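Local coordinates for cyclic di-GMP receptor atypical PilZ domain-containing protein (PDB 3PH1) that probably acts as a cyclic di-GMP receptor of the atypical PilZ family and self-assembles into a tetramer through an unusual helical bundle, at the interface of chains A and B. Numbering follows the deposited sequence. Chains: chain A/B, Putative uncharacterized protein.

Contact 1: the interface of chains A and B. Residues chain A 87, 90; chain B 88-89, 92, 135-137.
A:Leu87 pushes its side chain between helix 72-93 of chain B and the loop that carries B:Leu135, B:Pro136 and B:Glu137, while A:Arg90, three residues further along helix 72-95, clasps B:Glu137. The protein belongs to the atypical PilZ family, and this patch joins its helical bundle to a loop of the neighbouring subunit.

The two methyl branches of A:Leu87 take different partners. A:Leu87 CD1 meets the CD1 methyl of B:Leu135 at a tight 3.3 Å, their side chains slanting across each other. A:Leu87 CD2 turns to the pyrrolidine ring of B:Pro136, 3.7 Å from ring carbon CG, with the two groups nearly perpendicular. Closer to the backbone, A:Leu87 CB is pressed by the B:Ile88 CD1 methyl at 3.4 Å. That methyl is delivered by a CG1 branch lying opposite the backbone N (chi1 -154°). Leucine suits this place because its forked end can fill both directions at once; B:Gly89, with no side chain, lets CD1 approach its helix backbone.

The polar half lies beside this packing. A:Arg90 holds B:Glu137 side-on, one nitrogen to each carboxylate oxygen. A:Arg90 NE donates to B:Glu137 OE2 at 3.0 Å, in a fairly straight bond lying close to the guanidinium plane. A:Arg90 NH1 donates to B:Glu137 OE1 at 2.8 Å, forming the salt bridge, but is less straight and tilted from that plane. The flat groups are not coplanar: they stand 50° apart, and both oxygens are approached from above the carboxylate plane. A bend at chi3 of A:Arg90 (-60°) turns the guanidinium so that its NE edge faces the acid, whose own chain bends at chi2. The methylenes of arginine also serve: A:Arg90 CD rests against B:Val92 CG1 at 3.7 Å. The nearby arginine charge would probably favour the ionised carboxylate.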
loop_
_atom_site.group_PDB
_atom_site.type_symbol
_atom_site.label_atom_id
_atom_site.label_comp_id
_atom_site.label_asym_id
_atom_site.label_seq_id
_atom_site.Cartn_x
_atom_site.Cartn_y
_atom_site.Cartn_z
ATOM N N LEU A 87 -2.822 -4.632 6.666
ATOM C CA LEU A 87 -1.368 -4.680 6.505
ATOM C C LEU A 87 -0.737 -3.300 6.323
ATOM O O LEU A 87 0.214 -2.955 7.018
ATOM C CB LEU A 87 -1.007 -5.597 5.329
ATOM C CG LEU A 87 -1.145 -7.091 5.661
ATOM C CD1 LEU A 87 -1.198 -7.912 4.394
ATOM C CD2 LEU A 87 0.018 -7.521 6.549
ATOM N N ARG A 90 -0.734 -1.506 9.496
ATOM C CA ARG A 90 0.319 -1.986 10.384
ATOM C C ARG A 90 1.668 -1.360 10.019
ATOM O O ARG A 90 2.421 -0.951 10.902
ATOM C CB ARG A 90 0.420 -3.512 10.306
ATOM C CG ARG A 90 1.428 -4.126 11.268
ATOM C CD ARG A 90 1.345 -5.644 11.235
ATOM N NE ARG A 90 0.015 -6.109 11.622
ATOM C CZ ARG A 90 -0.461 -6.073 12.865
ATOM N NH1 ARG A 90 -1.688 -6.511 13.121
ATOM N NH2 ARG A 90 0.294 -5.617 13.857
ATOM N N ILE B 88 2.794 -5.688 -0.086
ATOM C CA ILE B 88 2.594 -5.138 1.235
ATOM C C ILE B 88 2.825 -6.224 2.290
ATOM O O ILE B 88 3.400 -5.964 3.347
ATOM C CB ILE B 88 1.166 -4.507 1.351
ATOM C CG1 ILE B 88 1.166 -3.419 2.420
ATOM C CG2 ILE B 88 0.122 -5.578 1.648
ATOM C CD1 ILE B 88 1.539 -3.912 3.809
ATOM N N GLY B 89 2.394 -7.443 1.994
ATOM C CA GLY B 89 2.590 -8.523 2.942
ATOM C C GLY B 89 4.063 -8.690 3.269
ATOM O O GLY B 89 4.441 -8.851 4.436
ATOM N N VAL B 92 5.854 -5.701 5.460
ATOM C CA VAL B 92 5.575 -5.789 6.887
ATOM C C VAL B 92 6.485 -6.856 7.499
ATOM O O VAL B 92 7.275 -6.575 8.397
ATOM C CB VAL B 92 4.089 -6.166 7.142
ATOM C CG1 VAL B 92 3.845 -6.354 8.627
ATOM C CG2 VAL B 92 3.171 -5.071 6.598
ATOM N N LEU B 135 0.696 -14.535 5.485
ATOM C CA LEU B 135 0.228 -13.186 5.771
ATOM C C LEU B 135 0.729 -12.825 7.168
ATOM O O LEU B 135 0.443 -13.523 8.140
ATOM C CB LEU B 135 -1.303 -13.151 5.716
ATOM C CG LEU B 135 -1.998 -11.804 5.500
ATOM C CD1 LEU B 135 -1.556 -11.201 4.181
ATOM C CD2 LEU B 135 -3.505 -12.014 5.511
ATOM N N PRO B 136 1.497 -11.735 7.282
ATOM C CA PRO B 136 2.034 -11.308 8.576
ATOM C C PRO B 136 1.114 -10.460 9.462
ATOM O O PRO B 136 1.583 -9.809 10.397
ATOM C CB PRO B 136 3.297 -10.561 8.179
ATOM C CG PRO B 136 2.855 -9.870 6.917
ATOM C CD PRO B 136 2.090 -10.954 6.182
ATOM N N GLU B 137 -0.183 -10.465 9.175
ATOM C CA GLU B 137 -1.119 -9.679 9.972
ATOM C C GLU B 137 -1.358 -10.362 11.314
ATOM O O GLU B 137 -1.597 -11.570 11.366
ATOM C CB GLU B 137 -2.446 -9.507 9.230
ATOM C CG GLU B 137 -3.474 -8.681 9.996
ATOM C CD GLU B 137 -3.017 -7.261 10.259
ATOM O OE1 GLU B 137 -3.618 -6.604 11.140
ATOM O OE2 GLU B 137 -2.069 -6.798 9.580
#

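Contact 2: the interface of chains A and B. Residues chain A 76; chain B 54-57.
A:Arg76 reaches from helix 72-95 to the C-terminal end of helix 42-54 in chain B, laying its guanidinium against the backbone of B:Gln54 and B:Val55. In this PilZ-family protein the flat group lies over the last carbonyl of that helix, where its charge could complement the helix dipole, and the contact hides 100 Å² of the arginine. The long chain starts with CG opposite the backbone N (chi1 165°) and then bends at chi3, which turns the flat group towards the partner.

On the packed side, one face lies over backbone: B:Val55 CA sits 3.9 Å above the guanidinium plane of A:Arg76, towards its rim. The carbonyl of B:Gln54 points at the same face, its O 3.2 Å from A:Arg76 CZ. No N-H is directed at that oxygen, so the attraction is probably electrostatic, between a cation and the negative end of a helix. Arginine fits here because its charge is spread over a broad, flat surface.

The edge near B:Asp57 is less certain. NH2 is modelled implausibly close to the backbone O of B:Asp57, and no bond should be read from that pair. The acidic side chains are near but not in contact, and could attract the arginine only at longer range: B:Glu56 OE1 and B:Asp57 OD1 each stand 4.5 Å from A:Arg76 NH2.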
loop_
_atom_site.group_PDB
_atom_site.type_symbol
_atom_site.label_atom_id
_atom_site.label_comp_id
_atom_site.label_asym_id
_atom_site.label_seq_id
_atom_site.Cartn_x
_atom_site.Cartn_y
_atom_site.Cartn_z
ATOM N N ARG A 76 -14.555 -12.509 -2.263
ATOM C CA ARG A 76 -13.170 -12.814 -1.980
ATOM C C ARG A 76 -12.218 -11.614 -2.261
ATOM O O ARG A 76 -11.242 -11.407 -1.529
ATOM C CB ARG A 76 -12.791 -14.059 -2.790
ATOM C CG ARG A 76 -11.313 -14.334 -2.918
ATOM C CD ARG A 76 -11.047 -15.457 -3.960
ATOM N NE ARG A 76 -10.881 -16.766 -3.330
ATOM C CZ ARG A 76 -11.851 -17.413 -2.691
ATOM N NH1 ARG A 76 -13.060 -16.868 -2.601
ATOM N NH2 ARG A 76 -11.618 -18.603 -2.138
ATOM N N GLN B 54 -12.074 -16.359 3.907
ATOM C CA GLN B 54 -12.743 -16.152 2.632
ATOM C C GLN B 54 -11.811 -16.320 1.441
ATOM O O GLN B 54 -12.252 -16.708 0.358
ATOM C CB GLN B 54 -13.415 -14.777 2.595
ATOM C CG GLN B 54 -14.544 -14.690 1.585
ATOM C CD GLN B 54 -15.649 -13.739 2.013
ATOM O OE1 GLN B 54 -16.661 -13.598 1.324
ATOM N NE2 GLN B 54 -15.462 -13.082 3.155
ATOM N N VAL B 55 -10.527 -16.041 1.637
ATOM C CA VAL B 55 -9.559 -16.204 0.558
ATOM C C VAL B 55 -9.072 -17.650 0.587
ATOM O O VAL B 55 -7.889 -17.929 0.402
ATOM C CB VAL B 55 -8.354 -15.227 0.711
ATOM C CG1 VAL B 55 -8.859 -13.805 0.902
ATOM C CG2 VAL B 55 -7.486 -15.627 1.873
ATOM N N GLU B 56 -10.010 -18.567 0.817
ATOM C CA GLU B 56 -9.721 -20.000 0.897
ATOM C C GLU B 56 -9.051 -20.600 -0.331
ATOM O O GLU B 56 -8.031 -21.286 -0.206
ATOM C CB GLU B 56 -11.001 -20.774 1.218
ATOM C CG GLU B 56 -12.239 -20.273 0.501
ATOM C CD GLU B 56 -13.507 -20.670 1.229
ATOM O OE1 GLU B 56 -14.605 -20.284 0.784
ATOM O OE2 GLU B 56 -13.401 -21.371 2.258
ATOM N N ASP B 57 -9.623 -20.361 -1.511
ATOM C CA ASP B 57 -9.038 -20.882 -2.748
ATOM C C ASP B 57 -9.779 -20.418 -4.006
ATOM O O ASP B 57 -10.882 -19.840 -3.889
ATOM C CB ASP B 57 -9.028 -22.413 -2.720
ATOM C CG ASP B 57 -10.012 -23.006 -3.706
ATOM O OD1 ASP B 57 -11.249 -22.935 -3.441
ATOM O OD2 ASP B 57 -9.557 -23.528 -4.764
#

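Contact 1 and contact 2 lie about 17 Å apart, measured between the centres of their C-alpha atoms, and share no residue. Both draw their chain A residues from helix 72-95, contact 2 near its start and contact 1 some three turns later. Chain B answers with different parts: helix 72-93 and a loop in contact 1, the end of helix 42-54 and the residues following it in contact 2. One long helix thereby touches the neighbour at two levels, firmly in contact 1 and less certainly in contact 2, which may help set its tilt. The pairing is not an exact two-fold, and it forms part of the self-assembled tetramer.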